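Local coordinates for protein enolase from the environmental genome shotgun sequencing of the Sargasso Sea (PDB 2QGY) that is of unknown function but binds magnesium and probably abstracts a proton next to a carboxylate, as enolase-superfamily enzymes do, at residues Ser84-Asn87 with Lys88-Leu92; Thr150-Tyr153 with Leu154-Ile157; Phe260-Leu263 with Ile264-Ala268. All blocks are in the same frame, centred on the assembly; numbering follows the deposited sequence.

In the fold
All three contacts are local, between residues three to five apart, the first two each within one helix, the third at a helix end and the turn that follows, so none closes a long loop; they follow one another in series and neither nest nor cross. Interaction 1 comes first, on helix 82-93 of the N-terminal domain, beside helices 60-74 and 99-120. Interaction 2 opens helix 150-162, between strands 135-141 and 168-170 of the barrel-type domain. Interaction 3 ends helix 257-265, between strands 248-250 and 271-272 of that same domain, and reaches the second subunit. The centres of interactions 1 and 2 lie about 46 Å apart, on opposite sides of the chain's centre, whereas interactions 1 and 3 approach to about 7 Å between nearest atoms.

Interaction 1: residues Ser84-Asn87 with Lys88-Leu92; sequences SFYN and KISLL
From S84 to L92 the backbone is regular alpha-helix, with four successive i to i+4 bonds, of which I89 N to F85 O is the straightest (N-H...O 174°). One turn along, on the same side of the helix, the side chain of I89 lies against the ring of F85. Its CG1 stands 3.8 Å from the F85 ring centroid and 24° off the ring normal, a CH-pi contact over one face that is offset toward the rim, and CG1 comes within 3.5 Å of F85 CZ. The F85 ring is swung back alongside its own carbonyl (chi1 169°), which brings its far end near I89, with one ring face presented to CG1. This side of helix 82-93 faces inward in the N-terminal domain of the mandelate racemase/muconate lactonizing enzyme family: F85 packs on I108 and L112 of helix 99-120, and I89 on L70 of helix 60-74. On the adjacent side of the helix, a water links Y86 and S90. It donates to Y86 O at 2.9 Å and is hydrogen-bonded to S90 OG at 2.7 Å, while sitting 3.3 Å above the centre of the Y86 ring. The phenol end of Y86 leads away to D284, with Y86 OH bonded to its carboxylate, and K88 NZ forms a salt bridge with E73.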
ATOM      1  N   SER A  84       6.101  21.748  -3.256  1.00 23.12           N
ATOM      2  CA  SER A  84       7.414  21.125  -3.367  1.00 22.59           C
ATOM      3  C   SER A  84       7.468  19.850  -2.513  1.00 21.96           C
ATOM      4  O   SER A  84       8.163  18.889  -2.864  1.00 21.32           O
ATOM      5  CB  SER A  84       8.581  22.097  -3.062  1.00 24.03           C
ATOM      6  OG  SER A  84       8.586  22.503  -1.717  1.00 24.04           O
ATOM      7  N   PHE A  85       6.734  19.842  -1.403  1.00 21.77           N
ATOM      8  CA  PHE A  85       6.583  18.615  -0.611  1.00 20.52           C
ATOM      9  C   PHE A  85       5.969  17.507  -1.493  1.00 20.30           C
ATOM     10  O   PHE A  85       6.508  16.407  -1.592  1.00 20.52           O
ATOM     11  CB  PHE A  85       5.689  18.837   0.613  1.00 21.42           C
ATOM     12  CG  PHE A  85       5.295  17.546   1.302  1.00 20.53           C
ATOM     13  CD1 PHE A  85       6.248  16.805   2.005  1.00 21.58           C
ATOM     14  CD2 PHE A  85       3.997  17.062   1.227  1.00 22.95           C
ATOM     15  CE1 PHE A  85       5.914  15.594   2.631  1.00 22.47           C
ATOM     16  CE2 PHE A  85       3.663  15.849   1.867  1.00 19.47           C
ATOM     17  CZ  PHE A  85       4.618  15.130   2.559  1.00 21.20           C
ATOM     18  N   TYR A  86       4.867  17.833  -2.142  1.00 19.59           N
ATOM     19  CA  TYR A  86       4.119  16.849  -2.963  1.00 19.91           C
ATOM     20  C   TYR A  86       5.023  16.288  -4.047  1.00 20.03           C
ATOM     21  O   TYR A  86       5.123  15.059  -4.241  1.00 19.42           O
ATOM     22  CB  TYR A  86       2.913  17.524  -3.609  1.00 19.78           C
ATOM     23  CG  TYR A  86       2.054  16.596  -4.452  1.00 20.71           C
ATOM     24  CD1 TYR A  86       0.952  15.935  -3.894  1.00 20.48           C
ATOM     25  CD2 TYR A  86       2.338  16.378  -5.811  1.00 22.12           C
ATOM     26  CE1 TYR A  86       0.161  15.086  -4.659  1.00 19.97           C
ATOM     27  CE2 TYR A  86       1.515  15.513  -6.589  1.00 22.55           C
ATOM     28  CZ  TYR A  86       0.433  14.897  -5.996  1.00 21.84           C
ATOM     29  OH  TYR A  86      -0.396  14.054  -6.730  1.00 20.43           O
ATOM     30  N   ASN A  87       5.732  17.193  -4.725  1.00 20.08           N
ATOM     31  CA  ASN A  87       6.693  16.805  -5.761  1.00 21.40           C
ATOM     32  C   ASN A  87       7.832  15.933  -5.257  1.00 20.97           C
ATOM     33  O   ASN A  87       8.255  14.975  -5.936  1.00 22.02           O
ATOM     34  CB  ASN A  87       7.223  18.055  -6.506  1.00 21.10           C
ATOM     35  CG  ASN A  87       6.151  18.722  -7.334  1.00 23.57           C
ATOM     36  OD1 ASN A  87       5.148  18.091  -7.698  1.00 25.79           O
ATOM     37  ND2 ASN A  87       6.357  19.998  -7.670  1.00 23.55           N
ATOM     38  N   LYS A  88       8.333  16.242  -4.065  1.00 21.22           N
ATOM     39  CA  LYS A  88       9.402  15.462  -3.468  1.00 21.63           C
ATOM     40  C   LYS A  88       8.914  14.051  -3.125  1.00 20.95           C
ATOM     41  O   LYS A  88       9.618  13.077  -3.358  1.00 20.42           O
ATOM     42  CB  LYS A  88       9.899  16.149  -2.204  1.00 21.88           C
ATOM     43  CG  LYS A  88      10.897  15.346  -1.372  1.00 26.76           C
ATOM     44  CD  LYS A  88      12.278  15.330  -2.008  1.00 32.68           C
ATOM     45  CE  LYS A  88      13.291  14.713  -1.055  1.00 36.51           C
ATOM     46  NZ  LYS A  88      14.696  15.048  -1.446  1.00 39.59           N
ATOM     47  N   ILE A  89       7.729  13.968  -2.527  1.00 20.21           N
ATOM     48  CA  ILE A  89       7.099  12.664  -2.266  1.00 20.05           C
ATOM     49  C   ILE A  89       6.985  11.835  -3.554  1.00 21.65           C
ATOM     50  O   ILE A  89       7.347  10.656  -3.565  1.00 21.11           O
ATOM     51  CB  ILE A  89       5.692  12.803  -1.569  1.00 20.22           C
ATOM     52  CG1 ILE A  89       5.850  13.288  -0.130  1.00 19.44           C
ATOM     53  CG2 ILE A  89       4.905  11.437  -1.575  1.00 19.25           C
ATOM     54  CD1 ILE A  89       6.833  12.442   0.734  1.00 21.08           C
ATOM     55  N   SER A  90       6.466  12.448  -4.615  1.00 22.27           N
ATOM     56  CA  SER A  90       6.332  11.775  -5.890  1.00 24.25           C
ATOM     57  C   SER A  90       7.685  11.220  -6.345  1.00 24.39           C
ATOM     58  O   SER A  90       7.762  10.064  -6.763  1.00 24.59           O
ATOM     59  CB  SER A  90       5.756  12.700  -6.958  1.00 24.43           C
ATOM     60  OG  SER A  90       4.486  13.205  -6.563  1.00 31.05           O
ATOM     61  N   LEU A  91       8.743  12.026  -6.232  1.00 24.23           N
ATOM     62  CA  LEU A  91      10.095  11.612  -6.649  1.00 25.43           C
ATOM     63  C   LEU A  91      10.637  10.430  -5.828  1.00 24.96           C
ATOM     64  O   LEU A  91      11.045   9.414  -6.383  1.00 24.83           O
ATOM     65  CB  LEU A  91      11.074  12.795  -6.600  1.00 24.96           C
ATOM     66  CG  LEU A  91      12.574  12.454  -6.699  1.00 28.98           C
ATOM     67  CD1 LEU A  91      12.983  12.027  -8.116  1.00 30.45           C
ATOM     68  CD2 LEU A  91      13.469  13.625  -6.199  1.00 26.57           C
ATOM     69  N   LEU A  92      10.603  10.553  -4.503  1.00 24.78           N
ATOM     70  CA  LEU A  92      11.177   9.528  -3.654  1.00 25.02           C
ATOM     71  C   LEU A  92      10.374   8.223  -3.602  1.00 25.02           C
ATOM     72  O   LEU A  92      10.963   7.132  -3.484  1.00 25.86           O
ATOM     73  CB  LEU A  92      11.501  10.092  -2.269  1.00 25.21           C
ATOM     74  CG  LEU A  92      10.430  10.453  -1.268  1.00 25.39           C
ATOM     75  CD1 LEU A  92      10.052   9.193  -0.485  1.00 26.85           C
ATOM     76  CD2 LEU A  92      11.043  11.474  -0.312  1.00 28.01           C
TER
HETATM   77  O   HOH W   1       3.019  13.075  -4.331  1.00 25.42           O

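Interaction 2: residues Thr150-Tyr153 with Leu154-Ile157; sequences TNDY and LRQI
L154, one turn after T150, bonds through its N to T150 O, and its side chain turns back over the same carbonyl, with CG 3.2 Å from T150 O. The L154 CD1 methyl reaches T150 CG2 at 4.1 Å, the two side chains meeting at a slant. R155 N bonds to N151 O, and the R155 side chain supplies the charged contact: its NH2 donates to D152 OD1 at 2.6 Å in a salt bridge with an N-H...O angle of 153°. D152 and R155 lie side by side and point the same way, but their planar groups stand 89° apart. D152 OD1 lies near the guanidinium plane of R155, and R155 NH2 comes from above the carboxylate plane. A bend in the arginine chain at CG-CD (chi3 -57°) turns the guanidinium back toward D152. Next, Q156 N bonds to D152 O, and Q156 OE1 accepts from K159 NZ. I157 N is 2.7 Å from Y153 O in a backbone bond, and I157 CD1 approaches Y153 CB at 4.2 Å. Y153 itself turns its ring edge-to-face with W30 and bonds through OH to S144 N. Within the beta-alpha-beta unit formed with strands 135-141 and 168-170, L154 and I157 face helix 177-191 through K186, I190 and V187.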
ATOM      1  N   THR A 150     -27.974  -7.442  18.254  1.00 46.61           N
ATOM      2  CA  THR A 150     -28.771  -6.526  17.445  1.00 46.34           C
ATOM      3  C   THR A 150     -29.524  -5.471  18.285  1.00 45.58           C
ATOM      4  O   THR A 150     -29.644  -4.310  17.863  1.00 45.13           O
ATOM      5  CB  THR A 150     -29.747  -7.329  16.538  1.00 46.49           C
ATOM      6  OG1 THR A 150     -28.991  -8.089  15.582  1.00 47.11           O
ATOM      7  CG2 THR A 150     -30.696  -6.412  15.797  1.00 47.17           C
ATOM      8  N   ASN A 151     -30.016  -5.877  19.465  1.00 44.92           N
ATOM      9  CA  ASN A 151     -30.717  -4.969  20.387  1.00 43.90           C
ATOM     10  C   ASN A 151     -29.879  -3.809  20.864  1.00 42.92           C
ATOM     11  O   ASN A 151     -30.380  -2.692  20.970  1.00 42.98           O
ATOM     12  CB  ASN A 151     -31.246  -5.713  21.610  1.00 44.40           C
ATOM     13  CG  ASN A 151     -32.380  -6.655  21.273  1.00 46.11           C
ATOM     14  OD1 ASN A 151     -33.212  -6.366  20.404  1.00 47.68           O
ATOM     15  ND2 ASN A 151     -32.429  -7.790  21.969  1.00 47.57           N
ATOM     16  N   ASP A 152     -28.610  -4.077  21.183  1.00 41.59           N
ATOM     17  CA  ASP A 152     -27.695  -3.012  21.611  1.00 39.93           C
ATOM     18  C   ASP A 152     -27.509  -2.003  20.483  1.00 38.29           C
ATOM     19  O   ASP A 152     -27.495  -0.804  20.723  1.00 37.74           O
ATOM     20  CB  ASP A 152     -26.345  -3.586  22.051  1.00 40.28           C
ATOM     21  CG  ASP A 152     -26.459  -4.493  23.281  1.00 42.31           C
ATOM     22  OD1 ASP A 152     -27.371  -4.265  24.113  1.00 42.45           O
ATOM     23  OD2 ASP A 152     -25.647  -5.444  23.404  1.00 44.92           O
ATOM     24  N   TYR A 153     -27.401  -2.492  19.249  1.00 37.18           N
ATOM     25  CA  TYR A 153     -27.301  -1.591  18.105  1.00 35.93           C
ATOM     26  C   TYR A 153     -28.554  -0.740  17.951  1.00 35.29           C
ATOM     27  O   TYR A 153     -28.462   0.472  17.773  1.00 35.05           O
ATOM     28  CB  TYR A 153     -26.981  -2.344  16.822  1.00 35.50           C
ATOM     29  CG  TYR A 153     -25.511  -2.531  16.608  1.00 34.85           C
ATOM     30  CD1 TYR A 153     -24.827  -3.576  17.231  1.00 35.10           C
ATOM     31  CD2 TYR A 153     -24.790  -1.652  15.797  1.00 33.88           C
ATOM     32  CE1 TYR A 153     -23.462  -3.751  17.038  1.00 34.53           C
ATOM     33  CE2 TYR A 153     -23.422  -1.823  15.592  1.00 33.70           C
ATOM     34  CZ  TYR A 153     -22.769  -2.871  16.218  1.00 34.36           C
ATOM     35  OH  TYR A 153     -21.417  -3.058  16.031  1.00 34.64           O
ATOM     36  N   LEU A 154     -29.721  -1.370  18.077  1.00 35.14           N
ATOM     37  CA  LEU A 154     -31.002  -0.651  17.975  1.00 34.47           C
ATOM     38  C   LEU A 154     -31.159   0.512  18.947  1.00 34.00           C
ATOM     39  O   LEU A 154     -31.608   1.584  18.546  1.00 33.87           O
ATOM     40  CB  LEU A 154     -32.193  -1.619  18.069  1.00 34.75           C
ATOM     41  CG  LEU A 154     -32.269  -2.683  16.973  1.00 33.59           C
ATOM     42  CD1 LEU A 154     -33.326  -3.708  17.337  1.00 34.21           C
ATOM     43  CD2 LEU A 154     -32.541  -2.090  15.594  1.00 32.99           C
ATOM     44  N   ARG A 155     -30.775   0.315  20.208  1.00 34.05           N
ATOM     45  CA  ARG A 155     -30.851   1.377  21.213  1.00 34.08           C
ATOM     46  C   ARG A 155     -29.845   2.489  20.893  1.00 32.49           C
ATOM     47  O   ARG A 155     -30.121   3.671  21.103  1.00 31.57           O
ATOM     48  CB  ARG A 155     -30.619   0.834  22.633  1.00 34.29           C
ATOM     49  CG  ARG A 155     -31.683  -0.176  23.126  1.00 36.90           C
ATOM     50  CD  ARG A 155     -31.300  -0.854  24.463  1.00 37.27           C
ATOM     51  NE  ARG A 155     -30.011  -1.559  24.401  1.00 44.79           N
ATOM     52  CZ  ARG A 155     -28.880  -1.120  24.959  1.00 46.85           C
ATOM     53  NH1 ARG A 155     -28.866   0.025  25.645  1.00 49.11           N
ATOM     54  NH2 ARG A 155     -27.757  -1.823  24.833  1.00 45.91           N
ATOM     55  N   GLN A 156     -28.690   2.105  20.346  1.00 31.59           N
ATOM     56  CA  GLN A 156     -27.713   3.097  19.883  1.00 30.22           C
ATOM     57  C   GLN A 156     -28.243   3.845  18.669  1.00 29.32           C
ATOM     58  O   GLN A 156     -27.988   5.034  18.510  1.00 29.33           O
ATOM     59  CB  GLN A 156     -26.375   2.436  19.546  1.00 30.30           C
ATOM     60  CG  GLN A 156     -25.210   3.424  19.255  1.00 30.21           C
ATOM     61  CD  GLN A 156     -24.674   4.148  20.481  1.00 33.11           C
ATOM     62  OE1 GLN A 156     -25.307   4.178  21.534  1.00 35.41           O
ATOM     63  NE2 GLN A 156     -23.489   4.738  20.345  1.00 31.20           N
ATOM     64  N   ILE A 157     -28.966   3.141  17.804  1.00 29.05           N
ATOM     65  CA  ILE A 157     -29.563   3.780  16.623  1.00 28.82           C
ATOM     66  C   ILE A 157     -30.704   4.738  17.029  1.00 28.91           C
ATOM     67  O   ILE A 157     -30.862   5.776  16.419  1.00 28.09           O
ATOM     68  CB  ILE A 157     -29.954   2.721  15.530  1.00 29.39           C
ATOM     69  CG1 ILE A 157     -28.682   2.172  14.871  1.00 29.55           C
ATOM     70  CG2 ILE A 157     -30.844   3.329  14.444  1.00 28.70           C
ATOM     71  CD1 ILE A 157     -28.757   0.725  14.521  1.00 29.88           C
TER

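Interaction 3: residues Phe260-Leu263 with Ile264-Ala268; sequences FREL and ISRNA
E262 and R266, one turn apart at the end of helix 257-265, are joined by a salt bridge in which R266 NH2 donates to E262 OE2 at 2.9 Å with an N-H...O angle of 158°. The oxygen receives it on its anti lone pair and lies near the guanidinium plane, although carboxylate and guanidinium planes are inclined 70° to each other. Bends at chi2 and chi3 fold the arginine back over the glutamate, placing R266 CG 3.2 Å from the same OE2. The oxygen also bonds to S235 OG of the second subunit, while R266 NH1 makes its own salt bridge, to E262 OE2 of the second subunit. The buried carboxylate is thus met by positive charge and by a hydroxyl, which would probably favour its ionised form.

Among the backbone acceptors, F260 O is bonded by I264 N, and R261 O takes a bond from S265 N at 3.0 Å. R261 NH2 is paired separately, in a salt bridge with E291 of helix 282-294. E262 O accepts from R266 N, which has a second, weak bond to L263 O. The chief donor to L263 O is A268 N, at 3.1 Å, while N267 N bonds to I264 O. Beneath this turn, L263 CD2 touches A268 CB at 3.8 Å, and L263 also packs on F272 and on L237 of helix 234-243. With N267 at positive phi (47°), the paired backward bonds define a Schellman motif, here ending the helix of a beta-alpha-beta unit, as the chain turns toward strand 271-272 of the enolase-superfamily barrel.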
ATOM      1  N   PHE A 260      -8.322   5.653  -8.558  1.00 15.08           N
ATOM      2  CA  PHE A 260      -9.588   6.410  -8.684  1.00 15.45           C
ATOM      3  C   PHE A 260      -9.880   6.850 -10.110  1.00 15.60           C
ATOM      4  O   PHE A 260     -11.053   6.837 -10.527  1.00 15.82           O
ATOM      5  CB  PHE A 260      -9.685   7.558  -7.669  1.00 15.52           C
ATOM      6  CG  PHE A 260      -9.799   7.071  -6.225  1.00 15.72           C
ATOM      7  CD1 PHE A 260     -11.036   6.747  -5.681  1.00 17.78           C
ATOM      8  CD2 PHE A 260      -8.649   6.818  -5.475  1.00 15.95           C
ATOM      9  CE1 PHE A 260     -11.152   6.244  -4.378  1.00 17.40           C
ATOM     10  CE2 PHE A 260      -8.744   6.317  -4.172  1.00 18.76           C
ATOM     11  CZ  PHE A 260      -9.991   6.019  -3.627  1.00 18.05           C
ATOM     12  N   ARG A 261      -8.835   7.161 -10.875  1.00 15.46           N
ATOM     13  CA  ARG A 261      -9.019   7.445 -12.299  1.00 15.88           C
ATOM     14  C   ARG A 261      -9.548   6.219 -13.032  1.00 16.87           C
ATOM     15  O   ARG A 261     -10.384   6.361 -13.893  1.00 17.00           O
ATOM     16  CB  ARG A 261      -7.732   7.964 -12.952  1.00 18.50           C
ATOM     17  CG  ARG A 261      -7.540   9.417 -12.632  1.00 16.94           C
ATOM     18  CD  ARG A 261      -6.133   9.902 -12.889  1.00 22.72           C
ATOM     19  NE  ARG A 261      -6.049  11.318 -12.564  1.00 24.48           N
ATOM     20  CZ  ARG A 261      -4.903  11.973 -12.386  1.00 24.69           C
ATOM     21  NH1 ARG A 261      -3.747  11.336 -12.511  1.00 28.63           N
ATOM     22  NH2 ARG A 261      -4.914  13.265 -12.107  1.00 27.57           N
ATOM     23  N   GLU A 262      -9.036   5.035 -12.704  1.00 16.90           N
ATOM     24  CA  GLU A 262      -9.568   3.795 -13.291  1.00 16.47           C
ATOM     25  C   GLU A 262     -11.041   3.611 -12.918  1.00 16.54           C
ATOM     26  O   GLU A 262     -11.832   3.222 -13.780  1.00 17.53           O
ATOM     27  CB  GLU A 262      -8.753   2.580 -12.850  1.00 15.53           C
ATOM     28  CG  GLU A 262      -9.256   1.198 -13.395  1.00 17.49           C
ATOM     29  CD  GLU A 262      -9.053   1.011 -14.893  1.00 20.73           C
ATOM     30  OE1 GLU A 262      -8.274   1.773 -15.482  1.00 22.74           O
ATOM     31  OE2 GLU A 262      -9.682   0.087 -15.476  1.00 22.26           O
ATOM     32  N   LEU A 263     -11.417   3.850 -11.658  1.00 15.98           N
ATOM     33  CA  LEU A 263     -12.840   3.708 -11.263  1.00 15.60           C
ATOM     34  C   LEU A 263     -13.698   4.670 -12.080  1.00 16.37           C
ATOM     35  O   LEU A 263     -14.768   4.308 -12.542  1.00 18.14           O
ATOM     36  CB  LEU A 263     -13.074   3.987  -9.766  1.00 15.50           C
ATOM     37  CG  LEU A 263     -12.433   3.039  -8.745  1.00 16.35           C
ATOM     38  CD1 LEU A 263     -12.623   3.711  -7.391  1.00 16.88           C
ATOM     39  CD2 LEU A 263     -13.166   1.682  -8.751  1.00 17.45           C
ATOM     40  N   ILE A 264     -13.211   5.893 -12.276  1.00 17.06           N
ATOM     41  CA  ILE A 264     -13.968   6.850 -13.106  1.00 17.25           C
ATOM     42  C   ILE A 264     -14.142   6.333 -14.544  1.00 18.72           C
ATOM     43  O   ILE A 264     -15.253   6.404 -15.105  1.00 19.21           O
ATOM     44  CB  ILE A 264     -13.315   8.250 -13.111  1.00 17.06           C
ATOM     45  CG1 ILE A 264     -13.419   8.923 -11.746  1.00 16.04           C
ATOM     46  CG2 ILE A 264     -14.017   9.206 -14.113  1.00 17.99           C
ATOM     47  CD1 ILE A 264     -12.523  10.207 -11.637  1.00 15.82           C
ATOM     48  N   SER A 265     -13.046   5.820 -15.109  1.00 19.89           N
ATOM     49  CA  SER A 265     -12.973   5.319 -16.500  0.50 20.64           C
ATOM     50  C   SER A 265     -13.964   4.219 -16.729  1.00 20.76           C
ATOM     51  O   SER A 265     -14.549   4.095 -17.809  1.00 20.77           O
ATOM     52  CB  SER A 265     -11.591   4.713 -16.785  0.50 20.42           C
ATOM     53  OG  SER A 265     -10.611   5.710 -16.924  0.50 22.99           O
ATOM     54  N   ARG A 266     -14.115   3.392 -15.699  1.00 19.75           N
ATOM     55  CA  ARG A 266     -14.909   2.189 -15.772  1.00 19.63           C
ATOM     56  C   ARG A 266     -16.363   2.366 -15.302  1.00 19.02           C
ATOM     57  O   ARG A 266     -17.106   1.385 -15.237  1.00 19.10           O
ATOM     58  CB  ARG A 266     -14.233   1.095 -14.933  1.00 18.96           C
ATOM     59  CG  ARG A 266     -12.829   0.646 -15.448  1.00 19.87           C
ATOM     60  CD  ARG A 266     -12.911  -0.472 -16.493  1.00 19.93           C
ATOM     61  NE  ARG A 266     -13.357  -1.717 -15.887  1.00 21.43           N
ATOM     62  CZ  ARG A 266     -12.573  -2.541 -15.167  1.00 22.61           C
ATOM     63  NH1 ARG A 266     -13.091  -3.645 -14.656  1.00 20.49           N
ATOM     64  NH2 ARG A 266     -11.276  -2.285 -14.968  1.00 21.76           N
ATOM     65  N   ASN A 267     -16.742   3.585 -14.955  1.00 20.30           N
ATOM     66  CA  ASN A 267     -18.056   3.874 -14.355  1.00 22.04           C
ATOM     67  C   ASN A 267     -18.358   2.884 -13.236  1.00 21.44           C
ATOM     68  O   ASN A 267     -19.425   2.257 -13.206  1.00 21.05           O
ATOM     69  CB  ASN A 267     -19.185   3.847 -15.426  1.00 23.38           C
ATOM     70  CG  ASN A 267     -18.986   4.904 -16.503  1.00 27.84           C
ATOM     71  OD1 ASN A 267     -19.133   4.634 -17.705  1.00 35.44           O
ATOM     72  ND2 ASN A 267     -18.599   6.104 -16.079  1.00 30.40           N
ATOM     73  N   ALA A 268     -17.411   2.741 -12.304  1.00 18.97           N
ATOM     74  CA  ALA A 268     -17.495   1.642 -11.359  1.00 18.48           C
ATOM     75  C   ALA A 268     -18.181   1.985 -10.030  1.00 17.93           C
ATOM     76  O   ALA A 268     -18.443   1.097  -9.211  1.00 19.35           O
ATOM     77  CB  ALA A 268     -16.093   1.037 -11.111  1.00 18.04           C
TER